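Local coordinates for protein aminotransferase class-III (Ochrobactrum anthropi, PDB 5GHG) that probably catalyses pyridoxal-phosphate-dependent transfer of amino groups as an omega-transaminase, binding its cofactor as pyridoxamine 5'-phosphate within a two-subunit assembly, at residues Y113-N116 with E120-D123; Y131-N134 with E140-K143; V371-G376 with G382-T387; T393-E396 with A400-A403. The protein carries 1 engineered substitution. All blocks are in the same frame, centred on the assembly; numbering follows the deposited sequence.

Overall arrangement
From the N terminus, contact 1 closes the short turn between strand 111-115 and helix 118-135, beside the cofactor pocket. The other end of that helix opens contact 2, which closes the loop leading to strand 143-147; the centres of the two lie about 19 Å apart, and both touch the second subunit. Much later, contact 3 pairs the strands of the hairpin 371-377 and 380-385, and contact 4 folds the following loop against the start of helix 400-411. These two touch through Thr387 and Thr393. All four run in series, none nesting or crossing; contacts 1 and 3 fall on opposite sides of the chain's centre, their centres about 33 Å apart.

Contact 1 of 4, residues Y113-N116 with E120-D123; sequences YFTN and EAND
Thr115 and Ala121 mark the closest backbone approach, with their CA atoms 5.8 Å apart where the end of strand 111-115 passes the first turn of helix 118-135. The polar grip lies one residue on: Asn116 N donates to Glu120 OE1 at 2.8 Å, arriving nearly along the C-O axis, although the N-H is bent to 138°. Asn116 ND2 adds two weak bonds, to Glu120 OE1 at 3.3 Å and to Glu120 OE2 at 3.4 Å. Its amide is turned 37° from the carboxylate plane, so it reaches both oxygens without lying flat against them. Glu120 holds CG beside its own backbone N (chi1 -78°) and extends back to Asn116. Next to this pair, Thr115 CB rests on Glu120 CB, while its hydroxyl meets Ala121 CB and bonds to Ser117 O. Glu120 OE2 also bonds Ser117 OG of the second subunit, and OE1 lies close to OE2 of that subunit's Glu120, which may raise the proton affinity of one carboxylate. Replacing Glu120 by an alanine is likely to leave Asn116 N, and Ser117 OG of the second subunit, without this carboxylate as partner. Asn122 touches the PMP cofactor, as expected for the large domain of a fold-type I transaminase. Phe114 packs on helix 93-104, Thr115 pairs with Ser297 of strand 297-301, and Ala121 lies on Val284 of strand 282-285.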
loop_
_atom_site.group_PDB
_atom_site.type_symbol
_atom_site.label_atom_id
_atom_site.label_comp_id
_atom_site.label_asym_id
_atom_site.label_seq_id
_atom_site.Cartn_x
_atom_site.Cartn_y
_atom_site.Cartn_z
ATOM N N TYR B 113 -0.090 -13.760 7.147
ATOM C CA TYR B 113 0.565 -13.106 6.010
ATOM C C TYR B 113 0.633 -11.607 6.279
ATOM O O TYR B 113 -0.290 -11.044 6.865
ATOM C CB TYR B 113 -0.208 -13.339 4.709
ATOM C CG TYR B 113 -0.388 -14.799 4.330
ATOM C CD1 TYR B 113 -1.293 -15.618 4.999
ATOM C CD2 TYR B 113 0.353 -15.355 3.287
ATOM C CE1 TYR B 113 -1.445 -16.959 4.640
ATOM C CE2 TYR B 113 0.183 -16.680 2.899
ATOM C CZ TYR B 113 -0.704 -17.472 3.572
ATOM O OH TYR B 113 -0.831 -18.790 3.212
ATOM N N PHE B 114 1.708 -10.957 5.820
ATOM C CA PHE B 114 1.910 -9.537 6.097
ATOM C C PHE B 114 1.906 -8.697 4.840
ATOM O O PHE B 114 2.379 -9.138 3.785
ATOM C CB PHE B 114 3.221 -9.313 6.882
ATOM C CG PHE B 114 3.207 -9.960 8.233
ATOM C CD1 PHE B 114 2.472 -9.401 9.257
ATOM C CD2 PHE B 114 3.866 -11.146 8.453
ATOM C CE1 PHE B 114 2.409 -10.013 10.504
ATOM C CE2 PHE B 114 3.810 -11.773 9.686
ATOM C CZ PHE B 114 3.090 -11.201 10.720
ATOM N N THR B 115 1.354 -7.492 4.967
ATOM C CA THR B 115 1.374 -6.467 3.919
ATOM C C THR B 115 1.678 -5.141 4.593
ATOM O O THR B 115 1.900 -5.071 5.812
ATOM C CB THR B 115 0.037 -6.382 3.172
ATOM O OG1 THR B 115 -0.988 -5.935 4.076
ATOM C CG2 THR B 115 -0.373 -7.748 2.611
ATOM N N ASN B 116 1.679 -4.066 3.817
ATOM C CA ASN B 116 1.856 -2.759 4.409
ATOM C C ASN B 116 0.550 -2.149 4.886
ATOM O O ASN B 116 0.501 -1.541 5.959
ATOM C CB ASN B 116 2.540 -1.824 3.410
ATOM C CG ASN B 116 3.869 -2.354 2.948
ATOM O OD1 ASN B 116 4.806 -2.434 3.724
ATOM N ND2 ASN B 116 3.936 -2.778 1.686
ATOM N N GLU B 120 -3.907 -3.443 0.831
ATOM C CA GLU B 120 -3.130 -4.539 0.254
ATOM C C GLU B 120 -3.545 -5.888 0.843
ATOM O O GLU B 120 -3.567 -6.895 0.135
ATOM C CB GLU B 120 -1.634 -4.342 0.501
ATOM C CG GLU B 120 -0.931 -3.354 -0.397
ATOM C CD GLU B 120 0.498 -3.081 0.137
ATOM O OE1 GLU B 120 0.692 -3.167 1.369
ATOM O OE2 GLU B 120 1.414 -2.792 -0.662
ATOM N N ALA B 121 -3.838 -5.926 2.140
ATOM C CA ALA B 121 -4.262 -7.178 2.761
ATOM C C ALA B 121 -5.538 -7.703 2.110
ATOM O O ALA B 121 -5.608 -8.861 1.699
ATOM C CB ALA B 121 -4.453 -6.994 4.265
ATOM N N ASN B 122 -6.563 -6.857 2.014
ATOM C CA ASN B 122 -7.820 -7.289 1.409
ATOM C C ASN B 122 -7.646 -7.634 -0.061
ATOM O O ASN B 122 -8.290 -8.560 -0.576
ATOM C CB ASN B 122 -8.886 -6.216 1.601
ATOM C CG ASN B 122 -9.513 -6.273 2.980
ATOM O OD1 ASN B 122 -9.589 -7.355 3.583
ATOM N ND2 ASN B 122 -9.941 -5.127 3.500
ATOM N N ASP B 123 -6.811 -6.873 -0.765
ATOM C CA ASP B 123 -6.510 -7.170 -2.161
ATOM C C ASP B 123 -5.875 -8.565 -2.301
ATOM O O ASP B 123 -6.257 -9.356 -3.170
ATOM C CB ASP B 123 -5.578 -6.085 -2.704
ATOM C CG ASP B 123 -5.425 -6.127 -4.204
ATOM O OD1 ASP B 123 -4.767 -7.064 -4.689
ATOM O OD2 ASP B 123 -5.931 -5.199 -4.893
#

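Contact 2 of 4, residues Y131-N134 with E140-K143; sequences YRSN and ERKK
Ser133 with Arg141, and Asn134 with Lys142, form the first shell, near the C-terminal end of helix 118-135. Ser133 OG donates to Arg141 O at 2.7 Å, in the carbonyl plane and with a C=O...donor angle of 151°, so a helix side chain grips the loop backbone. Alongside it, Lys142 NZ donates to Asn134 OD1 at 2.8 Å; this donor is tilted 34° from the carbonyl plane, and the two side chains cross at about a right angle. Lys142 gets there by folding: its chain bends at chi2 (-70°) and again at chi4, which lays CE 3.8 Å from Ser133 CB and turns the ammonium toward the amide oxygen. The aliphatic root of Arg141 joins in, its CB 3.8 Å from Ser133 OG.

The second shell fixes these groups. Lys142 NZ also bonds Pro139 O and forms a salt bridge with Asp172 of the second subunit, while Asn134 ND2 bonds Ser170 O and Asp172 OD1 of that subunit. With an alanine in place of Asn134, the ammonium would probably have one oxygen fewer, and Ser170 O and Asp172 of the second subunit would lack their amide donor. An inverse gamma turn is centred on Arg141, closed by a weak bond from Lys142 N to Glu140 O at 2.9 Å, and Arg141 is held by Glu138 and Ile219 O; Lys142 and Lys143 pair through their backbones with Thr218. The arrangement is a helix-to-strand connection of the alpha/beta large domain of fold-type I aminotransferases, delivering the chain into strand 143-147 where the partner subunit meets it.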
loop_
_atom_site.group_PDB
_atom_site.type_symbol
_atom_site.label_atom_id
_atom_site.label_comp_id
_atom_site.label_asym_id
_atom_site.label_seq_id
_atom_site.Cartn_x
_atom_site.Cartn_y
_atom_site.Cartn_z
ATOM N N TYR B 131 -7.069 -17.792 -6.564
ATOM C CA TYR B 131 -6.068 -18.830 -6.729
ATOM C C TYR B 131 -6.546 -20.146 -6.121
ATOM O O TYR B 131 -6.445 -21.205 -6.741
ATOM C CB TYR B 131 -4.756 -18.370 -6.066
ATOM C CG TYR B 131 -3.635 -19.343 -6.197
ATOM C CD1 TYR B 131 -2.762 -19.294 -7.274
ATOM C CD2 TYR B 131 -3.442 -20.334 -5.232
ATOM C CE1 TYR B 131 -1.711 -20.186 -7.376
ATOM C CE2 TYR B 131 -2.420 -21.239 -5.338
ATOM C CZ TYR B 131 -1.552 -21.162 -6.408
ATOM O OH TYR B 131 -0.530 -22.078 -6.509
ATOM N N ARG B 132 -7.120 -20.068 -4.923
ATOM C CA ARG B 132 -7.575 -21.244 -4.205
ATOM C C ARG B 132 -8.730 -21.948 -4.937
ATOM O O ARG B 132 -8.752 -23.175 -5.034
ATOM C CB ARG B 132 -8.000 -20.832 -2.794
ATOM C CG ARG B 132 -8.532 -21.946 -1.924
ATOM C CD ARG B 132 -8.955 -21.433 -0.550
ATOM N NE ARG B 132 -9.529 -22.485 0.276
ATOM C CZ ARG B 132 -10.800 -22.866 0.240
ATOM N NH1 ARG B 132 -11.662 -22.282 -0.582
ATOM N NH2 ARG B 132 -11.218 -23.835 1.033
ATOM N N SER B 133 -9.696 -21.183 -5.438
ATOM C CA SER B 133 -10.800 -21.791 -6.183
ATOM C C SER B 133 -10.286 -22.473 -7.457
ATOM O O SER B 133 -10.791 -23.526 -7.851
ATOM C CB SER B 133 -11.859 -20.756 -6.513
ATOM O OG SER B 133 -12.601 -20.420 -5.357
ATOM N N ASN B 134 -9.288 -21.876 -8.107
ATOM C CA ASN B 134 -8.667 -22.530 -9.265
ATOM C C ASN B 134 -7.958 -23.823 -8.855
ATOM O O ASN B 134 -8.077 -24.835 -9.534
ATOM C CB ASN B 134 -7.700 -21.593 -9.960
ATOM C CG ASN B 134 -8.407 -20.522 -10.753
ATOM O OD1 ASN B 134 -9.510 -20.749 -11.274
ATOM N ND2 ASN B 134 -7.793 -19.347 -10.855
ATOM N N GLU B 140 -15.445 -21.129 -11.490
ATOM C CA GLU B 140 -16.550 -20.176 -11.376
ATOM C C GLU B 140 -16.723 -19.608 -9.968
ATOM O O GLU B 140 -17.433 -18.612 -9.820
ATOM C CB GLU B 140 -17.876 -20.831 -11.784
ATOM C CG GLU B 140 -17.995 -21.122 -13.271
ATOM C CD GLU B 140 -19.454 -21.283 -13.677
ATOM O OE1 GLU B 140 -19.914 -22.437 -13.819
ATOM O OE2 GLU B 140 -20.151 -20.253 -13.849
ATOM N N ARG B 141 -16.130 -20.217 -8.941
ATOM C CA ARG B 141 -16.361 -19.757 -7.563
ATOM C C ARG B 141 -15.387 -18.612 -7.276
ATOM O O ARG B 141 -14.327 -18.790 -6.685
ATOM C CB ARG B 141 -16.230 -20.884 -6.549
ATOM C CG ARG B 141 -16.796 -20.483 -5.191
ATOM C CD ARG B 141 -16.593 -21.539 -4.113
ATOM N NE ARG B 141 -17.447 -22.694 -4.323
ATOM C CZ ARG B 141 -18.730 -22.757 -3.992
ATOM N NH1 ARG B 141 -19.327 -21.720 -3.429
ATOM N NH2 ARG B 141 -19.428 -23.862 -4.239
ATOM N N LYS B 142 -15.763 -17.424 -7.746
ATOM C CA LYS B 142 -14.881 -16.272 -7.741
ATOM C C LYS B 142 -15.536 -14.992 -7.231
ATOM O O LYS B 142 -14.829 -14.007 -7.018
ATOM C CB LYS B 142 -14.337 -16.009 -9.149
ATOM C CG LYS B 142 -13.662 -17.221 -9.808
ATOM C CD LYS B 142 -12.334 -17.554 -9.138
ATOM C CE LYS B 142 -11.645 -18.798 -9.731
ATOM N NZ LYS B 142 -11.355 -18.680 -11.189
ATOM N N LYS B 143 -16.845 -14.973 -7.022
ATOM C CA LYS B 143 -17.506 -13.722 -6.661
ATOM C C LYS B 143 -17.352 -13.468 -5.161
ATOM O O LYS B 143 -17.354 -14.396 -4.343
ATOM C CB LYS B 143 -18.985 -13.771 -7.052
ATOM C CG LYS B 143 -19.219 -13.866 -8.583
ATOM C CD LYS B 143 -20.682 -14.141 -8.911
ATOM C CE LYS B 143 -20.931 -14.416 -10.384
ATOM N NZ LYS B 143 -22.288 -15.021 -10.584
#

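Contact 3 of 4, residues V371-G376 with G382-T387; sequences VGEVRG and GVELVT
Glu384 O accepts two backbone N-H groups, from Gly372 N at 2.7 Å and, weakly, from Glu373 N at 3.3 Å, the signature of a classic beta bulge. Beyond it the short antiparallel segments 373-376 and 382-385 run with axes 4.9 Å apart at 160°; Glu373 O takes the N-H of Glu384, and Arg375 and Gly382 exchange two bonds.

A salt-bridge network lies on the face of Glu373, Arg375 and Glu384. Arg375 NH1 donates to the anti lone pair of Glu384 OE1 at 2.9 Å, and to Glu373 OE1 of its own strand at 2.7 Å. Both carboxylates stand at the guanidinium edge, that of Glu384 turned 84° from its plane. With chi1 at 51°, the Arg375 chain, extended from CG to NE, carries its guanidinium over to Glu384.

Apolar contacts fill the other face: Val371 CG2 meets Val383 CG1 at 4.0 Å, and helix 433-455 covers both. Val386 CG2 lies 3.7 Å from Gly372 CA.

Arg188 binds Glu384 OE2, His185 bonds Glu373 OE1, and the carbonyls of Gly232 and Val233 take Arg375 NH2 and NE. One arginine between two acids, whose OE1 atoms are 4.4 Å apart, probably offsets their repulsion. The hairpin 371-377/380-385, its first strand outermost in the sheet within this chain and by family in the small domain, is charged on one face and apolar on the other.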
loop_
_atom_site.group_PDB
_atom_site.type_symbol
_atom_site.label_atom_id
_atom_site.label_comp_id
_atom_site.label_asym_id
_atom_site.label_seq_id
_atom_site.Cartn_x
_atom_site.Cartn_y
_atom_site.Cartn_z
ATOM N N VAL B 371 -29.995 15.428 17.654
ATOM C CA VAL B 371 -29.422 14.083 17.657
ATOM C C VAL B 371 -30.493 13.113 17.125
ATOM O O VAL B 371 -31.530 12.914 17.759
ATOM C CB VAL B 371 -28.924 13.690 19.029
ATOM C CG1 VAL B 371 -28.566 12.193 19.063
ATOM C CG2 VAL B 371 -27.689 14.527 19.411
ATOM N N GLY B 372 -30.234 12.512 15.965
ATOM C CA GLY B 372 -31.144 11.528 15.419
ATOM C C GLY B 372 -30.918 10.152 16.005
ATOM O O GLY B 372 -31.875 9.430 16.299
ATOM N N GLU B 373 -29.651 9.769 16.174
ATOM C CA GLU B 373 -29.310 8.462 16.748
ATOM C C GLU B 373 -27.950 8.522 17.396
ATOM O O GLU B 373 -27.017 9.135 16.860
ATOM C CB GLU B 373 -29.278 7.370 15.654
ATOM C CG GLU B 373 -28.876 5.994 16.192
ATOM C CD GLU B 373 -28.866 4.903 15.123
ATOM O OE1 GLU B 373 -28.293 5.127 14.032
ATOM O OE2 GLU B 373 -29.438 3.830 15.359
ATOM N N VAL B 374 -27.821 7.853 18.536
ATOM C CA VAL B 374 -26.525 7.514 19.105
ATOM C C VAL B 374 -26.361 6.007 18.960
ATOM O O VAL B 374 -27.244 5.251 19.354
ATOM C CB VAL B 374 -26.426 7.956 20.581
ATOM C CG1 VAL B 374 -25.083 7.552 21.174
ATOM C CG2 VAL B 374 -26.676 9.460 20.694
ATOM N N ARG B 375 -25.243 5.576 18.378
ATOM C CA ARG B 375 -24.946 4.159 18.213
ATOM C C ARG B 375 -23.474 3.903 18.544
ATOM O O ARG B 375 -22.639 4.802 18.452
ATOM C CB ARG B 375 -25.268 3.697 16.785
ATOM C CG ARG B 375 -24.654 4.561 15.693
ATOM C CD ARG B 375 -25.108 4.108 14.303
ATOM N NE ARG B 375 -24.449 4.902 13.245
ATOM C CZ ARG B 375 -24.979 5.961 12.651
ATOM N NH1 ARG B 375 -26.184 6.403 13.012
ATOM N NH2 ARG B 375 -24.299 6.614 11.731
ATOM N N GLY B 376 -23.157 2.676 18.940
ATOM C CA GLY B 376 -21.793 2.354 19.292
ATOM C C GLY B 376 -21.704 1.148 20.211
ATOM O O GLY B 376 -22.674 0.733 20.841
ATOM N N GLY B 382 -20.940 6.570 17.104
ATOM C CA GLY B 382 -21.335 7.592 16.158
ATOM C C GLY B 382 -22.570 8.306 16.648
ATOM O O GLY B 382 -23.453 7.696 17.249
ATOM N N VAL B 383 -22.614 9.603 16.404
ATOM C CA VAL B 383 -23.746 10.453 16.767
ATOM C C VAL B 383 -24.259 11.070 15.483
ATOM O O VAL B 383 -23.595 11.931 14.893
ATOM C CB VAL B 383 -23.351 11.530 17.806
ATOM C CG1 VAL B 383 -24.531 12.420 18.136
ATOM C CG2 VAL B 383 -22.820 10.884 19.078
ATOM N N GLU B 384 -25.416 10.611 15.013
ATOM C CA GLU B 384 -25.955 11.089 13.744
ATOM C C GLU B 384 -26.884 12.265 13.987
ATOM O O GLU B 384 -27.825 12.172 14.784
ATOM C CB GLU B 384 -26.688 9.983 12.981
ATOM C CG GLU B 384 -27.139 10.437 11.601
ATOM C CD GLU B 384 -27.498 9.299 10.657
ATOM O OE1 GLU B 384 -27.186 8.141 10.979
ATOM O OE2 GLU B 384 -28.099 9.573 9.588
ATOM N N LEU B 385 -26.617 13.365 13.292
ATOM C CA LEU B 385 -27.307 14.626 13.501
ATOM C C LEU B 385 -28.400 14.837 12.464
ATOM O O LEU B 385 -28.235 14.481 11.286
ATOM C CB LEU B 385 -26.310 15.791 13.447
ATOM C CG LEU B 385 -25.131 15.692 14.408
ATOM C CD1 LEU B 385 -24.220 16.897 14.265
ATOM C CD2 LEU B 385 -25.606 15.533 15.858
ATOM N N VAL B 386 -29.497 15.447 12.899
ATOM C CA VAL B 386 -30.638 15.781 12.044
ATOM C C VAL B 386 -31.231 17.084 12.575
ATOM O O VAL B 386 -31.012 17.455 13.722
ATOM C CB VAL B 386 -31.716 14.663 12.060
ATOM C CG1 VAL B 386 -31.157 13.354 11.527
ATOM C CG2 VAL B 386 -32.233 14.453 13.461
ATOM N N THR B 387 -31.997 17.776 11.733
ATOM C CA THR B 387 -32.822 18.880 12.230
ATOM C C THR B 387 -34.300 18.544 12.326
ATOM O O THR B 387 -35.038 19.253 13.008
ATOM C CB THR B 387 -32.658 20.138 11.361
ATOM O OG1 THR B 387 -32.879 19.819 9.985
ATOM C CG2 THR B 387 -31.261 20.707 11.525
#

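Contact 4 of 4, residues T393-E396 with A400-A403; sequences TGLE and ALGA
Leu395 lays its CD1 against the start of helix 400-411, 4.0 Å from Leu401 CA and 4.2 Å from Leu401 CD1, and this is the closely packed side. Its CG stands beside the backbone N (chi1 -58°), which aims the branch across the loop at the helix. Leu401 answers with CG anti to its backbone N (chi1 -176°), dropping both methyls toward the loop; CD2 meets Gly394 CA at 4.3 Å. At the root of the leucine, Leu395 CB touches Ala400 CB at 4.1 Å. All of these are van der Waals contacts, and no direct hydrogen bond joins the two segments.

The loop follows the hairpin of strands 371-377 and 380-385 and enters the helix in what is, by family, the C-terminal small domain of a fold-type I aminotransferase. Leu401 is buried there against Thr387 and Asp421, and the neighbouring Gly402 N bonds Asp421 OD1.

The polar side is looser and rests on a water. This water accepts from Leu401 N at 2.9 Å and can donate to Leu395 O at 3.1 Å, bridging the loop backbone to a first-turn amide of the helix. Glu396 marks the solvent edge: its side chain starts away from the helix and is exposed, and its carbonyl O comes no nearer than 4.1 Å to Ala400 CB.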
loop_
_atom_site.group_PDB
_atom_site.type_symbol
_atom_site.label_atom_id
_atom_site.label_comp_id
_atom_site.label_asym_id
_atom_site.label_seq_id
_atom_site.Cartn_x
_atom_site.Cartn_y
_atom_site.Cartn_z
ATOM N N THR B 393 -34.057 14.068 8.550
ATOM C CA THR B 393 -33.373 14.917 7.592
ATOM C C THR B 393 -32.552 15.983 8.310
ATOM O O THR B 393 -32.900 16.428 9.413
ATOM C CB THR B 393 -34.367 15.611 6.654
ATOM O OG1 THR B 393 -35.373 16.261 7.440
ATOM C CG2 THR B 393 -35.029 14.583 5.706
ATOM N N GLY B 394 -31.458 16.390 7.678
ATOM C CA GLY B 394 -30.661 17.480 8.194
ATOM C C GLY B 394 -30.775 18.734 7.349
ATOM O O GLY B 394 -31.857 19.086 6.884
ATOM N N LEU B 395 -29.656 19.418 7.154
ATOM C CA LEU B 395 -29.592 20.576 6.279
ATOM C C LEU B 395 -29.399 20.131 4.837
ATOM O O LEU B 395 -29.102 18.973 4.553
ATOM C CB LEU B 395 -28.453 21.501 6.701
ATOM C CG LEU B 395 -28.496 22.035 8.143
ATOM C CD1 LEU B 395 -27.191 22.758 8.467
ATOM C CD2 LEU B 395 -29.693 22.955 8.349
ATOM N N GLU B 396 -29.548 21.073 3.916
ATOM C CA GLU B 396 -29.216 20.829 2.509
ATOM C C GLU B 396 -27.772 21.224 2.216
ATOM O O GLU B 396 -27.364 22.349 2.501
ATOM C CB GLU B 396 -30.162 21.605 1.592
ATOM C CG GLU B 396 -30.002 21.268 0.111
ATOM C CD GLU B 396 -30.494 19.874 -0.214
ATOM O OE1 GLU B 396 -31.667 19.581 0.093
ATOM O OE2 GLU B 396 -29.702 19.067 -0.758
ATOM N N ALA B 400 -23.904 18.714 5.476
ATOM C CA ALA B 400 -23.650 20.078 5.908
ATOM C C ALA B 400 -23.737 20.200 7.437
ATOM O O ALA B 400 -22.936 20.905 8.061
ATOM C CB ALA B 400 -24.626 21.041 5.236
ATOM N N LEU B 401 -24.716 19.531 8.050
ATOM C CA LEU B 401 -24.863 19.622 9.490
ATOM C C LEU B 401 -23.670 18.970 10.202
ATOM O O LEU B 401 -23.114 19.545 11.150
ATOM C CB LEU B 401 -26.186 18.992 9.926
ATOM C CG LEU B 401 -26.636 19.020 11.375
ATOM C CD1 LEU B 401 -26.708 20.453 11.896
ATOM C CD2 LEU B 401 -28.007 18.333 11.494
ATOM N N GLY B 402 -23.240 17.807 9.726
ATOM C CA GLY B 402 -22.043 17.181 10.275
ATOM C C GLY B 402 -20.798 18.036 10.140
ATOM O O GLY B 402 -20.015 18.155 11.083
ATOM N N ALA B 403 -20.596 18.638 8.974
ATOM C CA ALA B 403 -19.444 19.514 8.785
ATOM C C ALA B 403 -19.506 20.727 9.710
ATOM O O ALA B 403 -18.486 21.129 10.294
ATOM C CB ALA B 403 -19.343 19.969 7.321
HETATM O O HOH W 1 -27.006 18.245 6.737
#